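PDB 7KIS: peptidoglycan D,D-transpeptidase MrdA, which probably cross-links the peptide stems of peptidoglycan as a serine D,D-transpeptidase, a step in building the bacterial cell wall. Local coordinates for residues G244-D252 against P478-G486; K170-G181 against M283-F294. All coordinates share one frame; numbering follows the deposited sequence.

Contacts 1 and 2 both lie where the N-terminal region of MrdA meets the part of the chain assigned to the transpeptidase family, and both are remote from the inhibitor pocket and the predicted acyl-ester serine, Ser327. Their centres are about 17 Å apart, and their segments alternate along the chain. They also touch directly through apolar atoms: Leu249 CD1 lies 3.6 Å from Val177 CG2, Ile251 CD1 packs 3.7 Å from Ser176 CB, and Leu480 CD2 comes within 3.8 Å of Met283 SD. Contact 1 is a strand pairing built mainly from backbone bonds, whereas contact 2 is an interface of aromatic rings, prolines and short side chains.

Contact 1 of 2, residues G244-D252 against P478-G486; sequences GKDIVLSID and PHLAKTIDG
Ile247 and Ile484 each turn CG1 to the side of their own backbone N, and a second bend in Ile484 (chi2 -75°) swings its CD1 back to 3.7 Å from Ile247 CG1. The two branched chains thus lie side by side on one face of the sheet, where Ala481 CB adds a small apolar surface 4.0 Å from Ile247 CG2. Tyr211 and Leu215 also pack on this face, which suits isoleucine and alanine. On the other face the neighbours are Val248 and Thr483: the threonine OG1 stands between its backbone N and carbonyl carbon (chi1 83°), beside Val248 CG2. Both are beta-branched residues, well suited to extended chain.

Backbone bonds hold the antiparallel strands together. Asp485 N donates to Asp246 O at 3.1 Å, and Val248 N to Thr483 O at 3.2 Å with an N-H...O angle of 166°. Val248 O then receives two amides, Lys482 N at 2.6 Å and, more weakly, Thr483 N at 3.3 Å. Beyond this point Leu480 O accepts from Ser250 N. The serine side chain turns toward the same carbonyl, but its separation is too short to be trusted. Ile251 CD1 closes this end against Leu480 CD2, 3.6 Å away.

At the outer end the extended chain of Lys245 crosses the Asp485 side chain at about a right angle, the contact being made by its CG and CD methylenes while NZ stays well short of the carboxylate. Lys482 sends its ammonium elsewhere, into a salt bridge with Asp279.

Lys482 and Thr483 together opposite Val248 make a classic beta bulge, placed where strand 481-484 completes the edge of a five-stranded mixed sheet shared with the N-terminal strands 71-72, 78-84 and 163-166.

Contact 2 of 2, residues K170-G181 against M283-F294; sequences KEHFAHSVGYVG and MVSQPSYDPNLF
Tyr179 and Phe294 lead the aromatic contacts, stacked face to face with ring centroids 4.2 Å apart and planes 13° from parallel. Tyr179 reaches this position because its CG sits between the backbone N and the carbonyl carbon (chi1 52°), which turns the ring over Phe294. The same tyrosine meets Tyr289 rim to rim, neither ring lying over the other's face. Tyr289 in turn directs its edge at the face of His175 in a T-shaped pair, centroids 5.2 Å apart and planes at 79°. Flat rings suit this place, since each can serve one neighbour with a face and another with an edge.

Aliphatic groups fill in around the rings. Ala174 CB rests over the centre of the Tyr289 face, 3.5 Å from the ring centroid, where a methyl group fits over the flat ring in a CH-pi contact. Pro291 wedges between two residues, its CG 3.8 Å from Ala174 CB and its CB 3.7 Å from Tyr179 CB. Ser285 CB lies over a face of the His175 imidazole.

The four rings form an aromatic cluster joining 170-181, from the dimerisation region, to 283-294, which begins on edge strand 280-286 of the transpeptidase sheet and continues as a loop; this is consistent with a junction between the two parts of the protein. Gly178 has a positive phi that favours glycine, just ahead of the stacked Tyr179.

Polar contacts are sparser. A water links the Tyr289 hydroxyl to His175 ND1, weakly at the histidine. Glu171 CA makes a CA-H...O contact with Tyr289 O at 3.2 Å. Asp290 OD1 accepts Asn292 N, an Asx turn, and Asn292 ND2 at 3.0 Å through its syn lone pair; these two bonds steady the carboxylate beside Lys170, whose NZ remains 4.5 Å from Asp290 OD2, beyond a salt bridge.

Contact 1 of 2, residues G244-D252 against P478-G486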
loop_
_atom_site.group_PDB
_atom_site.type_symbol
_atom_site.label_atom_id
_atom_site.label_comp_id
_atom_site.label_asym_id
_atom_site.label_seq_id
_atom_site.Cartn_x
_atom_site.Cartn_y
_atom_site.Cartn_z
ATOM N N GLY A 244 0.026 -16.517 25.123
ATOM C CA GLY A 244 0.598 -15.533 24.225
ATOM C C GLY A 244 -0.193 -14.240 24.233
ATOM O O GLY A 244 -1.386 -14.212 24.542
ATOM N N LYS A 245 0.490 -13.152 23.886
ATOM C CA LYS A 245 -0.152 -11.847 23.903
ATOM C C LYS A 245 -1.156 -11.749 22.765
ATOM O O LYS A 245 -0.902 -12.201 21.645
ATOM C CB LYS A 245 0.889 -10.735 23.782
ATOM C CG LYS A 245 1.673 -10.471 25.056
ATOM C CD LYS A 245 2.713 -9.384 24.839
ATOM C CE LYS A 245 3.924 -9.592 25.731
ATOM N NZ LYS A 245 5.066 -8.729 25.321
ATOM N N ASP A 246 -2.303 -11.151 23.059
ATOM C CA ASP A 246 -3.366 -11.001 22.080
ATOM C C ASP A 246 -3.153 -9.733 21.269
ATOM O O ASP A 246 -2.762 -8.692 21.806
ATOM C CB ASP A 246 -4.724 -10.976 22.778
ATOM C CG ASP A 246 -4.901 -12.143 23.732
ATOM O OD1 ASP A 246 -4.317 -13.215 23.474
ATOM O OD2 ASP A 246 -5.613 -11.987 24.747
ATOM N N ILE A 247 -3.414 -9.830 19.970
ATOM C CA ILE A 247 -3.165 -8.746 19.030
ATOM C C ILE A 247 -4.492 -8.309 18.434
ATOM O O ILE A 247 -5.291 -9.145 17.997
ATOM C CB ILE A 247 -2.189 -9.170 17.918
ATOM C CG1 ILE A 247 -0.839 -9.549 18.516
ATOM C CG2 ILE A 247 -2.027 -8.058 16.892
ATOM C CD1 ILE A 247 0.121 -10.061 17.493
ATOM N N VAL A 248 -4.722 -7.002 18.423
ATOM C CA VAL A 248 -5.879 -6.402 17.776
ATOM C C VAL A 248 -5.382 -5.754 16.495
ATOM O O VAL A 248 -4.487 -4.901 16.531
ATOM C CB VAL A 248 -6.570 -5.375 18.685
ATOM C CG1 VAL A 248 -7.934 -5.015 18.133
ATOM C CG2 VAL A 248 -6.684 -5.916 20.102
ATOM N N LEU A 249 -5.953 -6.155 15.367
ATOM C CA LEU A 249 -5.489 -5.629 14.096
ATOM C C LEU A 249 -6.237 -4.349 13.751
ATOM O O LEU A 249 -7.356 -4.105 14.214
ATOM C CB LEU A 249 -5.674 -6.652 12.976
ATOM C CG LEU A 249 -4.966 -8.000 13.116
ATOM C CD1 LEU A 249 -5.400 -8.926 11.995
ATOM C CD2 LEU A 249 -3.456 -7.830 13.120
ATOM N N SER A 250 -5.600 -3.531 12.913
ATOM C CA SER A 250 -6.219 -2.298 12.449
ATOM C C SER A 250 -7.264 -2.543 11.378
ATOM O O SER A 250 -8.102 -1.667 11.140
ATOM C CB SER A 250 -5.153 -1.338 11.915
ATOM O OG SER A 250 -3.979 -1.398 12.704
ATOM N N ILE A 251 -7.245 -3.717 10.747
ATOM C CA ILE A 251 -8.089 -3.959 9.587
ATOM C C ILE A 251 -9.536 -4.119 10.025
ATOM O O ILE A 251 -9.856 -4.933 10.902
ATOM C CB ILE A 251 -7.613 -5.206 8.829
ATOM C CG1 ILE A 251 -6.241 -4.975 8.195
ATOM C CG2 ILE A 251 -8.631 -5.611 7.777
ATOM C CD1 ILE A 251 -5.702 -6.195 7.472
ATOM N N ASP A 252 -10.420 -3.341 9.411
ATOM C CA ASP A 252 -11.848 -3.608 9.463
ATOM C C ASP A 252 -12.197 -4.554 8.324
ATOM O O ASP A 252 -12.024 -4.207 7.148
ATOM C CB ASP A 252 -12.656 -2.316 9.360
ATOM C CG ASP A 252 -14.127 -2.528 9.655
ATOM O OD1 ASP A 252 -14.451 -3.112 10.711
ATOM O OD2 ASP A 252 -14.962 -2.107 8.829
ATOM N N PRO A 478 2.475 3.009 8.307
ATOM C CA PRO A 478 1.335 2.090 8.375
ATOM C C PRO A 478 1.653 0.918 9.289
ATOM O O PRO A 478 2.807 0.507 9.430
ATOM C CB PRO A 478 1.150 1.633 6.922
ATOM C CG PRO A 478 1.900 2.630 6.093
ATOM C CD PRO A 478 3.028 3.108 6.947
ATOM N N HIS A 479 0.612 0.379 9.915
ATOM C CA HIS A 479 0.796 -0.740 10.825
ATOM C C HIS A 479 -0.499 -1.530 10.911
ATOM O O HIS A 479 -1.585 -0.948 10.978
ATOM C CB HIS A 479 1.230 -0.265 12.220
ATOM C CG HIS A 479 0.365 0.817 12.790
ATOM N ND1 HIS A 479 -0.491 0.603 13.849
ATOM C CD2 HIS A 479 0.233 2.123 12.456
ATOM C CE1 HIS A 479 -1.118 1.730 14.140
ATOM N NE2 HIS A 479 -0.698 2.667 13.309
ATOM N N LEU A 480 -0.372 -2.856 10.911
ATOM C CA LEU A 480 -1.533 -3.723 11.071
ATOM C C LEU A 480 -1.919 -3.853 12.539
ATOM O O LEU A 480 -3.077 -3.629 12.907
ATOM C CB LEU A 480 -1.247 -5.098 10.464
ATOM C CG LEU A 480 -0.960 -5.116 8.962
ATOM C CD1 LEU A 480 0.057 -6.190 8.612
ATOM C CD2 LEU A 480 -2.246 -5.324 8.186
ATOM N N ALA A 481 -0.961 -4.227 13.385
ATOM C CA ALA A 481 -1.206 -4.384 14.812
ATOM C C ALA A 481 -1.626 -3.067 15.449
ATOM O O ALA A 481 -0.797 -2.170 15.639
ATOM C CB ALA A 481 0.038 -4.933 15.509
ATOM N N LYS A 482 -2.912 -2.935 15.775
ATOM C CA LYS A 482 -3.378 -1.734 16.457
ATOM C C LYS A 482 -2.866 -1.690 17.891
ATOM O O LYS A 482 -2.345 -0.664 18.342
ATOM C CB LYS A 482 -4.905 -1.664 16.426
ATOM C CG LYS A 482 -5.460 -0.265 16.644
ATOM C CD LYS A 482 -6.934 -0.188 16.285
ATOM C CE LYS A 482 -7.566 1.094 16.811
ATOM N NZ LYS A 482 -6.887 2.316 16.288
ATOM N N THR A 483 -3.013 -2.793 18.625
ATOM C CA THR A 483 -2.512 -2.908 19.988
ATOM C C THR A 483 -1.859 -4.270 20.178
ATOM O O THR A 483 -2.259 -5.261 19.560
ATOM C CB THR A 483 -3.616 -2.741 21.050
ATOM O OG1 THR A 483 -4.294 -3.991 21.237
ATOM C CG2 THR A 483 -4.626 -1.675 20.645
ATOM N N ILE A 484 -0.850 -4.306 21.043
ATOM C CA ILE A 484 -0.224 -5.545 21.495
ATOM C C ILE A 484 -0.397 -5.614 23.004
ATOM O O ILE A 484 0.120 -4.755 23.732
ATOM C CB ILE A 484 1.260 -5.618 21.110
ATOM C CG1 ILE A 484 1.458 -5.234 19.644
ATOM C CG2 ILE A 484 1.807 -7.014 21.373
ATOM C CD1 ILE A 484 1.029 -6.308 18.676
ATOM N N ASP A 485 -1.128 -6.628 23.470
ATOM C CA ASP A 485 -1.469 -6.808 24.881
ATOM C C ASP A 485 -2.284 -5.640 25.431
ATOM O O ASP A 485 -2.301 -5.406 26.643
ATOM C CB ASP A 485 -0.218 -7.033 25.739
ATOM C CG ASP A 485 -0.446 -8.042 26.847
ATOM O OD1 ASP A 485 -1.358 -8.884 26.707
ATOM O OD2 ASP A 485 0.288 -7.995 27.856
ATOM N N GLY A 486 -2.963 -4.902 24.554
ATOM C CA GLY A 486 -3.812 -3.796 24.944
ATOM C C GLY A 486 -3.208 -2.416 24.800
ATOM O O GLY A 486 -3.878 -1.432 25.136
#

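Contact 2 of 2, residues K170-G181 against M283-F294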
loop_
_atom_site.group_PDB
_atom_site.type_symbol
_atom_site.label_atom_id
_atom_site.label_comp_id
_atom_site.label_asym_id
_atom_site.label_seq_id
_atom_site.Cartn_x
_atom_site.Cartn_y
_atom_site.Cartn_z
ATOM N N LYS A 170 -10.903 -17.657 7.103
ATOM C CA LYS A 170 -10.293 -18.417 6.006
ATOM C C LYS A 170 -9.597 -17.468 5.037
ATOM O O LYS A 170 -8.683 -16.742 5.462
ATOM C CB LYS A 170 -11.371 -19.315 5.395
ATOM C CG LYS A 170 -12.088 -20.191 6.408
ATOM C CD LYS A 170 -13.222 -20.973 5.767
ATOM C CE LYS A 170 -12.908 -22.461 5.722
ATOM N NZ LYS A 170 -14.140 -23.290 5.595
ATOM N N GLU A 171 -9.987 -17.424 3.761
ATOM C CA GLU A 171 -9.190 -16.778 2.724
ATOM C C GLU A 171 -9.153 -15.260 2.843
ATOM O O GLU A 171 -8.277 -14.631 2.241
ATOM C CB GLU A 171 -9.723 -17.174 1.346
ATOM C CG GLU A 171 -11.107 -16.619 1.021
ATOM C CD GLU A 171 -12.227 -17.392 1.693
ATOM O OE1 GLU A 171 -13.319 -16.816 1.879
ATOM O OE2 GLU A 171 -12.016 -18.575 2.036
ATOM N N HIS A 172 -10.074 -14.656 3.593
ATOM C CA HIS A 172 -10.126 -13.200 3.688
ATOM C C HIS A 172 -8.914 -12.597 4.393
ATOM O O HIS A 172 -8.838 -11.367 4.498
ATOM C CB HIS A 172 -11.403 -12.765 4.408
ATOM C CG HIS A 172 -12.661 -13.134 3.685
ATOM N ND1 HIS A 172 -12.781 -13.060 2.314
ATOM C CD2 HIS A 172 -13.856 -13.574 4.143
ATOM C CE1 HIS A 172 -13.995 -13.442 1.959
ATOM N NE2 HIS A 172 -14.667 -13.760 3.050
ATOM N N PHE A 173 -7.969 -13.413 4.875
ATOM C CA PHE A 173 -6.834 -12.883 5.620
ATOM C C PHE A 173 -5.527 -13.618 5.346
ATOM O O PHE A 173 -4.590 -13.503 6.146
ATOM C CB PHE A 173 -7.113 -12.928 7.119
ATOM C CG PHE A 173 -7.764 -11.694 7.639
ATOM C CD1 PHE A 173 -9.137 -11.634 7.805
ATOM C CD2 PHE A 173 -7.005 -10.581 7.946
ATOM C CE1 PHE A 173 -9.739 -10.489 8.282
ATOM C CE2 PHE A 173 -7.598 -9.435 8.423
ATOM C CZ PHE A 173 -8.967 -9.388 8.591
ATOM N N ALA A 174 -5.435 -14.370 4.248
ATOM C CA ALA A 174 -4.258 -15.205 4.031
ATOM C C ALA A 174 -2.995 -14.361 3.919
ATOM O O ALA A 174 -1.929 -14.757 4.406
ATOM C CB ALA A 174 -4.447 -16.062 2.780
ATOM N N HIS A 175 -3.094 -13.196 3.285
ATOM C CA HIS A 175 -1.938 -12.332 3.099
ATOM C C HIS A 175 -1.796 -11.276 4.188
ATOM O O HIS A 175 -0.690 -10.770 4.399
ATOM C CB HIS A 175 -2.003 -11.660 1.726
ATOM C CG HIS A 175 -1.974 -12.628 0.584
ATOM N ND1 HIS A 175 -0.812 -13.224 0.144
ATOM C CD2 HIS A 175 -2.967 -13.116 -0.196
ATOM C CE1 HIS A 175 -1.089 -14.031 -0.864
ATOM N NE2 HIS A 175 -2.389 -13.985 -1.091
ATOM N N SER A 176 -2.882 -10.929 4.880
ATOM C CA SER A 176 -2.786 -10.000 6.000
ATOM C C SER A 176 -2.220 -10.691 7.239
ATOM O O SER A 176 -1.157 -10.312 7.746
ATOM C CB SER A 176 -4.160 -9.396 6.299
ATOM O OG SER A 176 -4.901 -9.195 5.106
ATOM N N VAL A 177 -2.920 -11.712 7.738
ATOM C CA VAL A 177 -2.505 -12.379 8.969
ATOM C C VAL A 177 -1.430 -13.420 8.688
ATOM O O VAL A 177 -0.499 -13.598 9.482
ATOM C CB VAL A 177 -3.724 -13.002 9.673
ATOM C CG1 VAL A 177 -3.288 -13.816 10.885
ATOM C CG2 VAL A 177 -4.696 -11.921 10.089
ATOM N N GLY A 178 -1.535 -14.118 7.561
ATOM C CA GLY A 178 -0.652 -15.228 7.274
ATOM C C GLY A 178 -1.197 -16.504 7.876
ATOM O O GLY A 178 -2.414 -16.650 8.021
ATOM N N TYR A 179 -0.317 -17.436 8.232
ATOM C CA TYR A 179 -0.740 -18.693 8.832
ATOM C C TYR A 179 0.417 -19.258 9.646
ATOM O O TYR A 179 1.520 -18.701 9.665
ATOM C CB TYR A 179 -1.211 -19.681 7.759
ATOM C CG TYR A 179 -0.209 -19.885 6.641
ATOM C CD1 TYR A 179 0.845 -20.780 6.780
ATOM C CD2 TYR A 179 -0.312 -19.177 5.451
ATOM C CE1 TYR A 179 1.763 -20.967 5.764
ATOM C CE2 TYR A 179 0.604 -19.357 4.429
ATOM C CZ TYR A 179 1.640 -20.252 4.592
ATOM O OH TYR A 179 2.553 -20.435 3.579
ATOM N N VAL A 180 0.151 -20.374 10.327
ATOM C CA VAL A 180 1.170 -21.120 11.048
ATOM C C VAL A 180 1.217 -22.525 10.458
ATOM O O VAL A 180 0.300 -22.962 9.758
ATOM C CB VAL A 180 0.901 -21.167 12.570
ATOM C CG1 VAL A 180 1.151 -19.809 13.200
ATOM C CG2 VAL A 180 -0.520 -21.627 12.852
ATOM N N GLY A 181 2.311 -23.228 10.736
ATOM C CA GLY A 181 2.493 -24.587 10.264
ATOM C C GLY A 181 3.454 -25.309 11.178
ATOM O O GLY A 181 3.967 -24.740 12.144
ATOM N N MET A 283 -6.115 -4.569 3.756
ATOM C CA MET A 283 -4.913 -5.068 3.086
ATOM C C MET A 283 -5.339 -6.266 2.239
ATOM O O MET A 283 -5.505 -7.370 2.766
ATOM C CB MET A 283 -3.837 -5.442 4.095
ATOM C CG MET A 283 -2.576 -6.019 3.475
ATOM S SD MET A 283 -1.499 -6.773 4.707
ATOM C CE MET A 283 0.045 -6.850 3.803
ATOM N N VAL A 284 -5.506 -6.042 0.938
ATOM C CA VAL A 284 -6.128 -7.006 0.037
ATOM C C VAL A 284 -5.119 -7.427 -1.019
ATOM O O VAL A 284 -4.490 -6.577 -1.658
ATOM C CB VAL A 284 -7.390 -6.419 -0.620
ATOM C CG1 VAL A 284 -8.094 -7.471 -1.459
ATOM C CG2 VAL A 284 -8.316 -5.860 0.441
ATOM N N SER A 285 -4.963 -8.739 -1.197
ATOM C CA SER A 285 -4.193 -9.299 -2.304
ATOM C C SER A 285 -4.964 -10.468 -2.898
ATOM O O SER A 285 -5.279 -11.428 -2.187
ATOM C CB SER A 285 -2.803 -9.748 -1.845
ATOM O OG SER A 285 -2.007 -10.144 -2.948
ATOM N N GLN A 286 -5.269 -10.386 -4.200
ATOM C CA GLN A 286 -6.086 -11.350 -4.924
ATOM C C GLN A 286 -5.246 -12.088 -5.963
ATOM O O GLN A 286 -4.378 -11.477 -6.597
ATOM C CB GLN A 286 -7.263 -10.650 -5.618
ATOM C CG GLN A 286 -8.561 -11.446 -5.641
ATOM C CD GLN A 286 -9.172 -11.623 -4.263
ATOM O OE1 GLN A 286 -8.790 -10.947 -3.309
ATOM N NE2 GLN A 286 -10.132 -12.535 -4.156
ATOM N N PRO A 287 -5.472 -13.400 -6.171
ATOM C CA PRO A 287 -6.462 -14.269 -5.518
ATOM C C PRO A 287 -6.082 -14.665 -4.092
ATOM O O PRO A 287 -5.050 -14.213 -3.590
ATOM C CB PRO A 287 -6.497 -15.497 -6.431
ATOM C CG PRO A 287 -5.148 -15.545 -7.034
ATOM C CD PRO A 287 -4.739 -14.113 -7.231
ATOM N N SER A 288 -6.905 -15.490 -3.448
ATOM C CA SER A 288 -6.680 -15.885 -2.067
ATOM C C SER A 288 -6.405 -17.383 -1.969
ATOM O O SER A 288 -6.323 -18.102 -2.972
ATOM C CB SER A 288 -7.894 -15.519 -1.208
ATOM O OG SER A 288 -8.188 -14.133 -1.267
ATOM N N TYR A 289 -6.239 -17.837 -0.729
ATOM C CA TYR A 289 -6.097 -19.247 -0.405
ATOM C C TYR A 289 -6.560 -19.441 1.032
ATOM O O TYR A 289 -6.594 -18.496 1.824
ATOM C CB TYR A 289 -4.663 -19.757 -0.618
ATOM C CG TYR A 289 -3.586 -19.064 0.188
ATOM C CD1 TYR A 289 -3.305 -19.457 1.490
ATOM C CD2 TYR A 289 -2.829 -18.037 -0.363
ATOM C CE1 TYR A 289 -2.312 -18.838 2.226
ATOM C CE2 TYR A 289 -1.832 -17.411 0.367
ATOM C CZ TYR A 289 -1.580 -17.816 1.660
ATOM O OH TYR A 289 -0.590 -17.197 2.389
ATOM N N ASP A 290 -6.918 -20.674 1.365
ATOM C CA ASP A 290 -7.312 -20.994 2.732
ATOM C C ASP A 290 -6.073 -21.195 3.596
ATOM O O ASP A 290 -5.300 -22.125 3.339
ATOM C CB ASP A 290 -8.185 -22.243 2.766
ATOM C CG ASP A 290 -8.971 -22.377 4.063
ATOM O OD1 ASP A 290 -8.658 -21.657 5.036
ATOM O OD2 ASP A 290 -9.904 -23.205 4.109
ATOM N N PRO A 291 -5.843 -20.362 4.618
ATOM C CA PRO A 291 -4.682 -20.584 5.493
ATOM C C PRO A 291 -4.841 -21.779 6.416
ATOM O O PRO A 291 -3.862 -22.171 7.062
ATOM C CB PRO A 291 -4.585 -19.279 6.299
ATOM C CG PRO A 291 -5.545 -18.315 5.644
ATOM C CD PRO A 291 -6.592 -19.157 4.998
ATOM N N ASN A 292 -6.034 -22.371 6.494
ATOM C CA ASN A 292 -6.276 -23.527 7.348
ATOM C C ASN A 292 -5.785 -24.832 6.741
ATOM O O ASN A 292 -6.058 -25.895 7.310
ATOM C CB ASN A 292 -7.767 -23.653 7.661
ATOM C CG ASN A 292 -8.278 -22.533 8.539
ATOM O OD1 ASN A 292 -7.914 -22.440 9.713
ATOM N ND2 ASN A 292 -9.124 -21.679 7.981
ATOM N N LEU A 293 -5.066 -24.787 5.621
ATOM C CA LEU A 293 -4.502 -25.997 5.049
ATOM C C LEU A 293 -3.041 -26.206 5.414
ATOM O O LEU A 293 -2.558 -27.338 5.330
ATOM C CB LEU A 293 -4.638 -25.972 3.521
ATOM C CG LEU A 293 -5.994 -25.561 2.939
ATOM C CD1 LEU A 293 -5.952 -25.574 1.418
ATOM C CD2 LEU A 293 -7.099 -26.472 3.455
ATOM N N PHE A 294 -2.347 -25.165 5.872
ATOM C CA PHE A 294 -0.963 -25.299 6.300
ATOM C C PHE A 294 -0.821 -25.490 7.805
ATOM O O PHE A 294 0.255 -25.893 8.259
ATOM C CB PHE A 294 -0.146 -24.065 5.877
ATOM C CG PHE A 294 -0.375 -23.627 4.453
ATOM C CD1 PHE A 294 0.497 -24.010 3.447
ATOM C CD2 PHE A 294 -1.448 -22.808 4.125
ATOM C CE1 PHE A 294 0.295 -23.603 2.139
ATOM C CE2 PHE A 294 -1.655 -22.399 2.818
ATOM C CZ PHE A 294 -0.783 -22.796 1.825
HETATM O O HOH W 1 1.186 -14.655 1.807
#